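Local coordinates for FLAP endonuclease-1 protein (Methanocaldococcus jannaschii, PDB 1A76) that cleaves 5'-overhanging DNA flaps and trims 5' ends as a structure-specific, magnesium-dependent nuclease of DNA replication and repair, at residues 9-14 against 196-201; 78-83 against 152-157; 145-150 against 272-277. All blocks are in the same frame, centred on the assembly; numbering follows the deposited sequence.

Interaction 1. Residues 9-14 against 196-201; sequences IPKNII and ELIELN
N12 and L197 face each other as an antiparallel hydrogen-bonded pair. N12 N donates to L197 O at 3.0 Å, and L197 N returns the bond to N12 O at 2.8 Å; both are close to straight (167°). I13 and E196 follow as the non-hydrogen-bonded pair; E196 CA also makes a CA-H...O contact with N12 O, at 3.5 Å. The polar side chains that meet are K11 and E196. With its chain bent at chi2, chi3 and chi4, the lysine curls over the extended glutamate, and K11 NZ reaches E196 OE2 at 2.6 Å from above the carboxylate, 60° out of its plane. Neither group depends on the other alone: Y174 OH is hydrogen-bonded to both K11 NZ and E196 OE2, and R186 NE forms a second salt bridge to E196 OE2. Beside this charged group K11 CB rests on I198 CG1 at 3.8 Å, while I9 CD1 meets I198 CG2 at 4.2 Å. The short strand 12-13 of the N-domain thus closes one edge of the central sheet against strand 196-199 of the I-domain. With two cations around one carboxylate, E196 is likely to be held in its ionised form.

Interaction 2. Residues 78-83 against 152-157; sequences VFDGEP and EGEAQA
D80 and G153 bring the two backbones together, their CA atoms 4.4 Å apart, where strand 74-79 runs out into a loop and helix 153-162 begins. E152 is the N-cap residue, and its carbonyl accepts the amide of Q156 and, weakly, that of A155, while G153 O takes the amide of A157. The glycine allows this closeness: a side chain on it would point at the strand end and run into D80 OD1. The amide of G153 is bound by the aspartate, G153 N lying 2.7 Å from D80 OD1. It meets the anti side of that oxygen, 25° out of the carboxylate plane, and the bond is somewhat bent, at 148°. With D80 CG anti to the carbonyl carbon (chi1 -79°), the carboxylate lies on the side of the helix start, where OD1 can take this amide. This is the acidic nuclease centre of the PIN-like fold of the XPG/RAD2 family, built where strand ends and helix starts converge. E154 OE1 ligates a manganese ion, and E152 and E154 are known magnesium ligands; D80, like D27 of strand 23-27, is predicted to share that site. Across the contact E154 OE1 lies 4.1 Å from D80 OD1, a closeness of two carboxylates consistent with a shared metal site. An alanine at D80 lacks the carboxylate, and the G153 amide would probably be left without this acceptor and the predicted metal site one ligand short. Deeper in, V78 packs on Q156 and A157. Its CG1 touches Q156 CG at 3.6 Å, with the two side chains crossing at about a right angle, and V78 CG2 reaches A157 CB at 4.1 Å. The amide end of Q156 turns away to T271 O.

Interaction 3. Residues 145-150 against 272-277; sequences PYVEAP and DNYSLS
V147 is the first residue of the strand to be met from 272-277, its CG1 lying 4.2 Å from N273 O, the carbonyl of a residue at the centre of an inverse gamma turn. Y274 makes the main apolar contact: its CB sits against both methyls of the valine, 3.7 Å from V147 CG1 and 3.8 Å from V147 CG2. Tyrosine CG lies between its own backbone N and carbonyl carbon (chi1 57°), and the ring leads away from the strand, so that its CB, more than the ring, bears the valine. The hydroxyl is hydrogen-bonded to D165. At S275 the partner changes to P145, whose CB is 3.2 Å from S275 O. L276 points its side chain away, and S277 O then approaches P145 CG at 3.4 Å. The pyrrolidine ring therefore lies against two carbonyl oxygens. S275 OG accepts the amide of S277 in an ST turn that shapes this end. Residues 273-277, in the loop between helices 258-266 and 283-292, run nearly antiparallel (164°) to 145-147 beside the outermost strand 146-148, which pairs with strand 74-79 in the sheet, while Y274 also packs on Q156 and M160 of helix 153-162.

All three contacts reach the same mixed sheet. Interactions 1 and 3 sit by its two outermost strands, 12-13 and 146-148, with nearest atoms about 17 Å apart, whereas interaction 2 is buried near the centre of the chain. Interactions 2 and 3 touch: strands 74-79 and 146-148 are neighbours, F79 N lying 2.7 Å from V147 O, and Q156 of helix 153-162 packs on A149. The chemistry follows position. The partly buried edge of interaction 1 combines strand pairing with a salt bridge; the interior contact joins a carboxylate to a helix-start amide beside a metal-bound glutamate; the surface contact relies on valine and proline packing.

Interaction 1. Residues 9-14 against 196-201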
ATOM      1  N   ILE A   9      -8.406  14.986  10.397  1.00 16.73           N
ATOM      2  CA  ILE A   9      -7.255  15.727   9.915  1.00 14.80           C
ATOM      3  C   ILE A   9      -7.577  16.554   8.686  1.00 13.24           C
ATOM      4  O   ILE A   9      -8.480  16.216   7.919  1.00 13.59           O
ATOM      5  CB  ILE A   9      -6.080  14.777   9.600  1.00 12.72           C
ATOM      6  CG1 ILE A   9      -6.464  13.823   8.471  1.00  8.96           C
ATOM      7  CG2 ILE A   9      -5.722  13.968  10.844  1.00 12.59           C
ATOM      8  CD1 ILE A   9      -5.393  12.811   8.150  1.00  6.50           C
ATOM      9  N   PRO A  10      -6.868  17.681   8.506  1.00 11.43           N
ATOM     10  CA  PRO A  10      -7.121  18.519   7.328  1.00 11.39           C
ATOM     11  C   PRO A  10      -6.724  17.794   6.046  1.00 11.06           C
ATOM     12  O   PRO A  10      -5.758  17.038   6.018  1.00  9.04           O
ATOM     13  CB  PRO A  10      -6.279  19.776   7.576  1.00 14.36           C
ATOM     14  CG  PRO A  10      -5.233  19.363   8.577  1.00 11.88           C
ATOM     15  CD  PRO A  10      -5.850  18.263   9.409  1.00 11.20           C
ATOM     16  N   LYS A  11      -7.505  17.998   4.993  1.00 14.60           N
ATOM     17  CA  LYS A  11      -7.221  17.386   3.704  1.00 17.68           C
ATOM     18  C   LYS A  11      -7.967  18.183   2.662  1.00 17.66           C
ATOM     19  O   LYS A  11      -8.885  18.926   2.993  1.00 16.07           O
ATOM     20  CB  LYS A  11      -7.674  15.928   3.679  1.00 20.15           C
ATOM     21  CG  LYS A  11      -9.170  15.747   3.663  1.00 26.04           C
ATOM     22  CD  LYS A  11      -9.658  15.186   4.984  1.00 27.99           C
ATOM     23  CE  LYS A  11      -9.790  13.683   4.916  1.00 31.80           C
ATOM     24  NZ  LYS A  11      -8.447  13.070   4.769  1.00 34.40           N
ATOM     25  N   ASN A  12      -7.569  18.052   1.403  1.00 15.64           N
ATOM     26  CA  ASN A  12      -8.241  18.797   0.351  1.00 16.20           C
ATOM     27  C   ASN A  12      -8.404  18.000  -0.931  1.00 14.22           C
ATOM     28  O   ASN A  12      -7.542  17.204  -1.311  1.00 15.00           O
ATOM     29  CB  ASN A  12      -7.474  20.088   0.049  1.00 19.98           C
ATOM     30  CG  ASN A  12      -7.378  21.011   1.260  1.00 25.92           C
ATOM     31  OD1 ASN A  12      -8.332  21.715   1.593  1.00 26.59           O
ATOM     32  ND2 ASN A  12      -6.226  21.007   1.922  1.00 25.27           N
ATOM     33  N   ILE A  13      -9.521  18.228  -1.595  1.00 13.53           N
ATOM     34  CA  ILE A  13      -9.797  17.574  -2.867  1.00 13.34           C
ATOM     35  C   ILE A  13      -8.838  18.228  -3.857  1.00 13.32           C
ATOM     36  O   ILE A  13      -8.604  19.438  -3.799  1.00 10.20           O
ATOM     37  CB  ILE A  13     -11.276  17.814  -3.330  1.00 11.22           C
ATOM     38  CG1 ILE A  13     -12.224  16.834  -2.624  1.00  8.61           C
ATOM     39  CG2 ILE A  13     -11.383  17.664  -4.859  1.00  8.31           C
ATOM     40  CD1 ILE A  13     -13.726  17.276  -2.625  1.00  5.43           C
ATOM     41  N   ILE A  14      -8.247  17.428  -4.732  1.00 15.02           N
ATOM     42  CA  ILE A  14      -7.348  17.960  -5.745  1.00 15.87           C
ATOM     43  C   ILE A  14      -7.795  17.414  -7.100  1.00 14.97           C
ATOM     44  O   ILE A  14      -8.194  16.257  -7.205  1.00 15.20           O
ATOM     45  CB  ILE A  14      -5.855  17.567  -5.471  1.00 18.28           C
ATOM     46  CG1 ILE A  14      -4.938  18.325  -6.437  1.00 16.71           C
ATOM     47  CG2 ILE A  14      -5.657  16.049  -5.608  1.00 16.88           C
ATOM     48  CD1 ILE A  14      -3.458  18.325  -6.053  1.00 13.98           C
ATOM     49  N   GLU A 196      -7.803  13.031  -3.281  1.00 12.38           N
ATOM     50  CA  GLU A 196      -7.673  13.772  -2.038  1.00 11.09           C
ATOM     51  C   GLU A 196      -6.214  13.858  -1.587  1.00 11.05           C
ATOM     52  O   GLU A 196      -5.522  12.839  -1.450  1.00  8.84           O
ATOM     53  CB  GLU A 196      -8.510  13.108  -0.946  1.00  8.57           C
ATOM     54  CG  GLU A 196      -8.107  13.496   0.484  1.00 12.64           C
ATOM     55  CD  GLU A 196      -9.016  12.867   1.530  1.00 13.61           C
ATOM     56  OE1 GLU A 196     -10.224  13.161   1.507  1.00 15.71           O
ATOM     57  OE2 GLU A 196      -8.529  12.078   2.368  1.00 15.55           O
ATOM     58  N   LEU A 197      -5.759  15.079  -1.355  1.00  9.84           N
ATOM     59  CA  LEU A 197      -4.392  15.293  -0.920  1.00 11.23           C
ATOM     60  C   LEU A 197      -4.325  15.628   0.566  1.00 11.23           C
ATOM     61  O   LEU A 197      -5.108  16.442   1.075  1.00 11.53           O
ATOM     62  CB  LEU A 197      -3.753  16.428  -1.730  1.00 10.17           C
ATOM     63  CG  LEU A 197      -2.367  16.890  -1.267  1.00  8.88           C
ATOM     64  CD1 LEU A 197      -1.331  15.850  -1.643  1.00 11.57           C
ATOM     65  CD2 LEU A 197      -2.039  18.235  -1.885  1.00 13.18           C
ATOM     66  N   ILE A 198      -3.390  14.977   1.251  1.00  8.56           N
ATOM     67  CA  ILE A 198      -3.154  15.217   2.671  1.00 10.36           C
ATOM     68  C   ILE A 198      -1.691  15.637   2.782  1.00  8.55           C
ATOM     69  O   ILE A 198      -0.793  14.886   2.391  1.00 10.79           O
ATOM     70  CB  ILE A 198      -3.365  13.947   3.549  1.00  7.11           C
ATOM     71  CG1 ILE A 198      -4.802  13.430   3.428  1.00  7.98           C
ATOM     72  CG2 ILE A 198      -3.088  14.289   5.024  1.00  9.50           C
ATOM     73  CD1 ILE A 198      -4.951  12.191   2.571  1.00  8.25           C
ATOM     74  N   GLU A 199      -1.456  16.849   3.275  1.00  5.18           N
ATOM     75  CA  GLU A 199      -0.093  17.349   3.461  1.00 10.41           C
ATOM     76  C   GLU A 199       0.229  17.263   4.940  1.00  9.54           C
ATOM     77  O   GLU A 199      -0.413  17.930   5.746  1.00 10.33           O
ATOM     78  CB  GLU A 199       0.035  18.811   3.001  1.00 16.21           C
ATOM     79  CG  GLU A 199       1.461  19.194   2.608  1.00 26.74           C
ATOM     80  CD  GLU A 199       1.725  20.694   2.646  1.00 34.27           C
ATOM     81  OE1 GLU A 199       0.778  21.474   2.413  1.00 35.87           O
ATOM     82  OE2 GLU A 199       2.888  21.090   2.904  1.00 35.96           O
ATOM     83  N   LEU A 200       1.224  16.453   5.289  1.00 10.44           N
ATOM     84  CA  LEU A 200       1.623  16.255   6.689  1.00 13.07           C
ATOM     85  C   LEU A 200       1.896  17.567   7.438  1.00 15.16           C
ATOM     86  O   LEU A 200       1.440  17.748   8.566  1.00 14.09           O
ATOM     87  CB  LEU A 200       2.851  15.342   6.765  1.00  9.56           C
ATOM     88  CG  LEU A 200       3.373  14.901   8.152  1.00 10.43           C
ATOM     89  CD1 LEU A 200       2.307  14.086   8.909  1.00  9.75           C
ATOM     90  CD2 LEU A 200       4.644  14.065   7.982  1.00  8.78           C
ATOM     91  N   ASN A 201       2.634  18.477   6.810  1.00 16.35           N
ATOM     92  CA  ASN A 201       2.929  19.758   7.433  1.00 16.85           C
ATOM     93  C   ASN A 201       1.641  20.476   7.804  1.00 14.74           C
ATOM     94  O   ASN A 201       1.547  21.065   8.872  1.00 12.88           O
ATOM     95  CB  ASN A 201       3.751  20.651   6.502  1.00 20.93           C
ATOM     96  CG  ASN A 201       4.385  21.816   7.236  1.00 25.49           C
ATOM     97  OD1 ASN A 201       5.183  21.621   8.153  1.00 28.45           O
ATOM     98  ND2 ASN A 201       4.029  23.031   6.845  1.00 26.95           N
TER

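Interaction 2. Residues 78-83 against 152-157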
ATOM      1  N   VAL A  78       5.564   0.247  -5.358  1.00 12.27           N
ATOM      2  CA  VAL A  78       6.303  -0.231  -4.203  1.00 11.26           C
ATOM      3  C   VAL A  78       5.610  -1.426  -3.573  1.00 13.65           C
ATOM      4  O   VAL A  78       4.458  -1.345  -3.126  1.00  9.82           O
ATOM      5  CB  VAL A  78       6.465   0.876  -3.146  1.00 12.66           C
ATOM      6  CG1 VAL A  78       7.443   0.433  -2.088  1.00 10.54           C
ATOM      7  CG2 VAL A  78       6.961   2.145  -3.794  1.00 11.59           C
ATOM      8  N   PHE A  79       6.328  -2.545  -3.530  1.00 12.63           N
ATOM      9  CA  PHE A  79       5.782  -3.758  -2.964  1.00 14.07           C
ATOM     10  C   PHE A  79       6.389  -4.065  -1.604  1.00 12.54           C
ATOM     11  O   PHE A  79       7.421  -3.505  -1.240  1.00 12.10           O
ATOM     12  CB  PHE A  79       5.975  -4.903  -3.953  1.00 12.81           C
ATOM     13  CG  PHE A  79       5.159  -4.742  -5.210  1.00 13.98           C
ATOM     14  CD1 PHE A  79       3.830  -5.179  -5.256  1.00 13.62           C
ATOM     15  CD2 PHE A  79       5.704  -4.130  -6.338  1.00 17.60           C
ATOM     16  CE1 PHE A  79       3.056  -5.008  -6.406  1.00 17.24           C
ATOM     17  CE2 PHE A  79       4.944  -3.952  -7.495  1.00 19.88           C
ATOM     18  CZ  PHE A  79       3.618  -4.390  -7.532  1.00 19.66           C
ATOM     19  N   ASP A  80       5.721  -4.932  -0.850  1.00 14.62           N
ATOM     20  CA  ASP A  80       6.160  -5.298   0.493  1.00 17.22           C
ATOM     21  C   ASP A  80       7.352  -6.241   0.492  1.00 20.57           C
ATOM     22  O   ASP A  80       8.176  -6.221   1.411  1.00 20.52           O
ATOM     23  CB  ASP A  80       5.021  -5.990   1.260  1.00 18.49           C
ATOM     24  CG  ASP A  80       3.995  -5.018   1.810  1.00 19.75           C
ATOM     25  OD1 ASP A  80       4.253  -3.807   1.819  1.00 23.88           O
ATOM     26  OD2 ASP A  80       2.917  -5.468   2.240  1.00 22.08           O
ATOM     27  N   GLY A  81       7.461  -7.063  -0.544  1.00 22.67           N
ATOM     28  CA  GLY A  81       8.536  -8.039  -0.558  1.00 29.81           C
ATOM     29  C   GLY A  81       8.049  -9.056   0.461  1.00 35.15           C
ATOM     30  O   GLY A  81       8.586  -9.182   1.562  1.00 34.21           O
ATOM     31  N   GLU A  82       6.989  -9.754   0.071  1.00 39.19           N
ATOM     32  CA  GLU A  82       6.305 -10.758   0.880  1.00 40.25           C
ATOM     33  C   GLU A  82       7.128 -11.920   1.449  1.00 42.05           C
ATOM     34  O   GLU A  82       6.956 -12.291   2.609  1.00 44.32           O
ATOM     35  CB  GLU A  82       5.132 -11.322   0.071  1.00 40.68           C
ATOM     36  CG  GLU A  82       4.755 -10.476  -1.150  1.00 41.42           C
ATOM     37  CD  GLU A  82       5.808 -10.518  -2.251  1.00 42.10           C
ATOM     38  OE1 GLU A  82       6.071 -11.620  -2.787  1.00 41.44           O
ATOM     39  OE2 GLU A  82       6.368  -9.446  -2.578  1.00 40.25           O
ATOM     40  N   PRO A  83       8.015 -12.523   0.638  1.00 33.95           N
ATOM     41  CA  PRO A  83       8.830 -13.642   1.127  1.00 33.39           C
ATOM     42  C   PRO A  83       9.218 -13.544   2.607  1.00 34.87           C
ATOM     43  O   PRO A  83       9.465 -12.445   3.132  1.00 32.51           O
ATOM     44  CB  PRO A  83      10.040 -13.626   0.197  1.00 34.86           C
ATOM     45  CG  PRO A  83       9.475 -13.136  -1.109  1.00 33.98           C
ATOM     46  CD  PRO A  83       8.316 -12.206  -0.771  1.00 33.09           C
ATOM     47  N   GLU A 152       7.816  -3.156   5.092  1.00 30.70           N
ATOM     48  CA  GLU A 152       6.568  -2.463   4.775  1.00 29.28           C
ATOM     49  C   GLU A 152       6.712  -1.554   3.562  1.00 26.25           C
ATOM     50  O   GLU A 152       7.556  -0.660   3.538  1.00 26.93           O
ATOM     51  CB  GLU A 152       6.099  -1.633   5.971  1.00 33.00           C
ATOM     52  CG  GLU A 152       5.642  -2.474   7.157  1.00 37.20           C
ATOM     53  CD  GLU A 152       4.155  -2.767   7.129  1.00 41.26           C
ATOM     54  OE1 GLU A 152       3.724  -3.591   6.292  1.00 43.74           O
ATOM     55  OE2 GLU A 152       3.415  -2.171   7.946  1.00 44.27           O
ATOM     56  N   GLY A 153       5.871  -1.785   2.559  1.00 23.98           N
ATOM     57  CA  GLY A 153       5.922  -0.979   1.354  1.00 21.60           C
ATOM     58  C   GLY A 153       5.530   0.464   1.612  1.00 21.00           C
ATOM     59  O   GLY A 153       6.067   1.371   0.992  1.00 20.15           O
ATOM     60  N   GLU A 154       4.590   0.678   2.525  1.00 18.88           N
ATOM     61  CA  GLU A 154       4.149   2.033   2.841  1.00 16.35           C
ATOM     62  C   GLU A 154       5.298   2.821   3.442  1.00 11.84           C
ATOM     63  O   GLU A 154       5.379   4.031   3.262  1.00 13.00           O
ATOM     64  CB  GLU A 154       2.960   2.012   3.807  1.00 18.34           C
ATOM     65  CG  GLU A 154       3.263   1.379   5.134  1.00 25.39           C
ATOM     66  CD  GLU A 154       2.708  -0.019   5.252  1.00 27.86           C
ATOM     67  OE1 GLU A 154       2.858  -0.803   4.293  1.00 34.05           O
ATOM     68  OE2 GLU A 154       2.124  -0.332   6.311  1.00 33.59           O
ATOM     69  N   ALA A 155       6.185   2.129   4.159  1.00  7.69           N
ATOM     70  CA  ALA A 155       7.347   2.778   4.766  1.00  8.37           C
ATOM     71  C   ALA A 155       8.359   3.138   3.704  1.00  8.49           C
ATOM     72  O   ALA A 155       8.955   4.200   3.756  1.00  9.06           O
ATOM     73  CB  ALA A 155       8.000   1.873   5.795  1.00  6.37           C
ATOM     74  N   GLN A 156       8.564   2.241   2.748  1.00 11.99           N
ATOM     75  CA  GLN A 156       9.512   2.490   1.666  1.00 11.61           C
ATOM     76  C   GLN A 156       9.026   3.652   0.808  1.00  9.29           C
ATOM     77  O   GLN A 156       9.807   4.519   0.417  1.00 10.67           O
ATOM     78  CB  GLN A 156       9.676   1.241   0.791  1.00 14.12           C
ATOM     79  CG  GLN A 156      10.517   1.472  -0.458  1.00 14.46           C
ATOM     80  CD  GLN A 156      11.983   1.754  -0.148  1.00 14.25           C
ATOM     81  OE1 GLN A 156      12.519   1.289   0.861  1.00 17.14           O
ATOM     82  NE2 GLN A 156      12.636   2.514  -1.020  1.00 14.04           N
ATOM     83  N   ALA A 157       7.730   3.676   0.526  1.00  9.37           N
ATOM     84  CA  ALA A 157       7.148   4.739  -0.297  1.00  8.96           C
ATOM     85  C   ALA A 157       7.262   6.084   0.406  1.00 13.37           C
ATOM     86  O   ALA A 157       7.536   7.114  -0.230  1.00 13.03           O
ATOM     87  CB  ALA A 157       5.682   4.426  -0.601  1.00  7.02           C
TER

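Interaction 3. Residues 145-150 against 272-277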
ATOM      1  N   PRO A 145       8.607   0.809 -13.508  1.00 11.68           N
ATOM      2  CA  PRO A 145       9.468   0.418 -12.388  1.00 11.84           C
ATOM      3  C   PRO A 145       8.775   0.140 -11.061  1.00 12.42           C
ATOM      4  O   PRO A 145       7.785   0.788 -10.708  1.00 13.71           O
ATOM      5  CB  PRO A 145      10.444   1.583 -12.279  1.00 11.72           C
ATOM      6  CG  PRO A 145       9.628   2.762 -12.721  1.00 10.63           C
ATOM      7  CD  PRO A 145       8.726   2.248 -13.807  1.00 10.21           C
ATOM      8  N   TYR A 146       9.306  -0.834 -10.333  1.00 13.56           N
ATOM      9  CA  TYR A 146       8.780  -1.181  -9.027  1.00 15.87           C
ATOM     10  C   TYR A 146       9.922  -1.437  -8.065  1.00 15.30           C
ATOM     11  O   TYR A 146      11.053  -1.663  -8.480  1.00 17.99           O
ATOM     12  CB  TYR A 146       7.852  -2.410  -9.091  1.00 15.81           C
ATOM     13  CG  TYR A 146       8.487  -3.751  -9.431  1.00 16.84           C
ATOM     14  CD1 TYR A 146       9.142  -4.517  -8.456  1.00 18.50           C
ATOM     15  CD2 TYR A 146       8.369  -4.288 -10.716  1.00 17.02           C
ATOM     16  CE1 TYR A 146       9.660  -5.789  -8.756  1.00 17.71           C
ATOM     17  CE2 TYR A 146       8.879  -5.550 -11.023  1.00 16.21           C
ATOM     18  CZ  TYR A 146       9.519  -6.293 -10.045  1.00 17.68           C
ATOM     19  OH  TYR A 146      10.007  -7.539 -10.366  1.00 19.92           O
ATOM     20  N   VAL A 147       9.621  -1.358  -6.775  1.00 16.52           N
ATOM     21  CA  VAL A 147      10.601  -1.604  -5.735  1.00 16.07           C
ATOM     22  C   VAL A 147      10.032  -2.658  -4.813  1.00 16.27           C
ATOM     23  O   VAL A 147       8.829  -2.708  -4.581  1.00 15.75           O
ATOM     24  CB  VAL A 147      10.871  -0.360  -4.850  1.00 17.00           C
ATOM     25  CG1 VAL A 147      12.291  -0.443  -4.258  1.00 17.63           C
ATOM     26  CG2 VAL A 147      10.675   0.906  -5.628  1.00 19.95           C
ATOM     27  N   GLU A 148      10.898  -3.521  -4.311  1.00 18.42           N
ATOM     28  CA  GLU A 148      10.481  -4.526  -3.361  1.00 21.39           C
ATOM     29  C   GLU A 148      11.121  -4.010  -2.074  1.00 21.86           C
ATOM     30  O   GLU A 148      12.329  -4.110  -1.875  1.00 22.93           O
ATOM     31  CB  GLU A 148      11.017  -5.894  -3.785  1.00 24.40           C
ATOM     32  CG  GLU A 148      10.716  -6.177  -5.255  1.00 30.73           C
ATOM     33  CD  GLU A 148      11.171  -7.545  -5.721  1.00 32.14           C
ATOM     34  OE1 GLU A 148      10.369  -8.497  -5.621  1.00 30.74           O
ATOM     35  OE2 GLU A 148      12.322  -7.664  -6.200  1.00 36.52           O
ATOM     36  N   ALA A 149      10.304  -3.394  -1.230  1.00 20.79           N
ATOM     37  CA  ALA A 149      10.787  -2.838   0.024  1.00 20.98           C
ATOM     38  C   ALA A 149      11.356  -3.911   0.947  1.00 21.84           C
ATOM     39  O   ALA A 149      10.993  -5.082   0.847  1.00 22.22           O
ATOM     40  CB  ALA A 149       9.649  -2.100   0.734  1.00 18.78           C
ATOM     41  N   PRO A 150      12.279  -3.520   1.846  1.00 21.71           N
ATOM     42  CA  PRO A 150      12.884  -4.460   2.797  1.00 22.23           C
ATOM     43  C   PRO A 150      11.781  -5.076   3.657  1.00 23.95           C
ATOM     44  O   PRO A 150      11.859  -6.232   4.053  1.00 26.78           O
ATOM     45  CB  PRO A 150      13.824  -3.591   3.630  1.00 22.27           C
ATOM     46  CG  PRO A 150      14.045  -2.356   2.824  1.00 21.02           C
ATOM     47  CD  PRO A 150      12.822  -2.155   1.990  1.00 19.55           C
ATOM     48  N   ASP A 272      17.667   2.291  -1.082  1.00 27.81           N
ATOM     49  CA  ASP A 272      17.908   3.313  -2.088  1.00 27.88           C
ATOM     50  C   ASP A 272      18.085   2.639  -3.444  1.00 28.24           C
ATOM     51  O   ASP A 272      18.202   3.306  -4.467  1.00 29.24           O
ATOM     52  CB  ASP A 272      19.163   4.108  -1.740  1.00 28.69           C
ATOM     53  CG  ASP A 272      18.969   4.993  -0.536  1.00 31.28           C
ATOM     54  OD1 ASP A 272      18.061   5.843  -0.583  1.00 31.46           O
ATOM     55  OD2 ASP A 272      19.718   4.842   0.453  1.00 34.98           O
ATOM     56  N   ASN A 273      18.095   1.311  -3.440  1.00 28.05           N
ATOM     57  CA  ASN A 273      18.269   0.546  -4.667  1.00 29.14           C
ATOM     58  C   ASN A 273      17.011   0.429  -5.519  1.00 25.78           C
ATOM     59  O   ASN A 273      16.279  -0.553  -5.440  1.00 25.38           O
ATOM     60  CB  ASN A 273      18.788  -0.855  -4.347  1.00 33.14           C
ATOM     61  CG  ASN A 273      19.390  -1.539  -5.558  1.00 37.75           C
ATOM     62  OD1 ASN A 273      19.474  -0.953  -6.639  1.00 37.83           O
ATOM     63  ND2 ASN A 273      19.813  -2.787  -5.386  1.00 39.41           N
ATOM     64  N   TYR A 274      16.768   1.441  -6.341  1.00 23.65           N
ATOM     65  CA  TYR A 274      15.612   1.441  -7.228  1.00 21.98           C
ATOM     66  C   TYR A 274      15.843   2.494  -8.294  1.00 20.84           C
ATOM     67  O   TYR A 274      16.795   3.267  -8.214  1.00 19.16           O
ATOM     68  CB  TYR A 274      14.324   1.752  -6.445  1.00 18.35           C
ATOM     69  CG  TYR A 274      14.358   3.064  -5.690  1.00 17.35           C
ATOM     70  CD1 TYR A 274      14.280   4.283  -6.366  1.00 19.54           C
ATOM     71  CD2 TYR A 274      14.481   3.088  -4.304  1.00 17.73           C
ATOM     72  CE1 TYR A 274      14.326   5.489  -5.681  1.00 19.26           C
ATOM     73  CE2 TYR A 274      14.526   4.289  -3.609  1.00 14.28           C
ATOM     74  CZ  TYR A 274      14.448   5.483  -4.299  1.00 20.73           C
ATOM     75  OH  TYR A 274      14.486   6.670  -3.608  1.00 20.88           O
ATOM     76  N   SER A 275      14.976   2.519  -9.295  1.00 23.37           N
ATOM     77  CA  SER A 275      15.074   3.491 -10.373  1.00 22.80           C
ATOM     78  C   SER A 275      13.678   3.942 -10.755  1.00 20.98           C
ATOM     79  O   SER A 275      12.736   3.158 -10.736  1.00 21.83           O
ATOM     80  CB  SER A 275      15.769   2.882 -11.595  1.00 24.61           C
ATOM     81  OG  SER A 275      15.941   3.854 -12.606  1.00 24.79           O
ATOM     82  N   LEU A 276      13.554   5.215 -11.096  1.00 21.60           N
ATOM     83  CA  LEU A 276      12.280   5.792 -11.482  1.00 20.85           C
ATOM     84  C   LEU A 276      12.152   5.795 -13.006  1.00 20.58           C
ATOM     85  O   LEU A 276      11.136   6.220 -13.554  1.00 19.05           O
ATOM     86  CB  LEU A 276      12.191   7.220 -10.942  1.00 22.51           C
ATOM     87  CG  LEU A 276      11.983   7.375  -9.431  1.00 27.61           C
ATOM     88  CD1 LEU A 276      13.212   6.879  -8.689  1.00 27.95           C
ATOM     89  CD2 LEU A 276      11.712   8.835  -9.098  1.00 27.43           C
ATOM     90  N   SER A 277      13.188   5.298 -13.677  1.00 20.81           N
ATOM     91  CA  SER A 277      13.228   5.245 -15.128  1.00 19.77           C
ATOM     92  C   SER A 277      12.166   4.325 -15.714  1.00 19.57           C
ATOM     93  O   SER A 277      11.916   3.240 -15.193  1.00 19.39           O
ATOM     94  CB  SER A 277      14.608   4.767 -15.600  1.00 20.73           C
ATOM     95  OG  SER A 277      15.588   5.775 -15.443  1.00 25.26           O
TER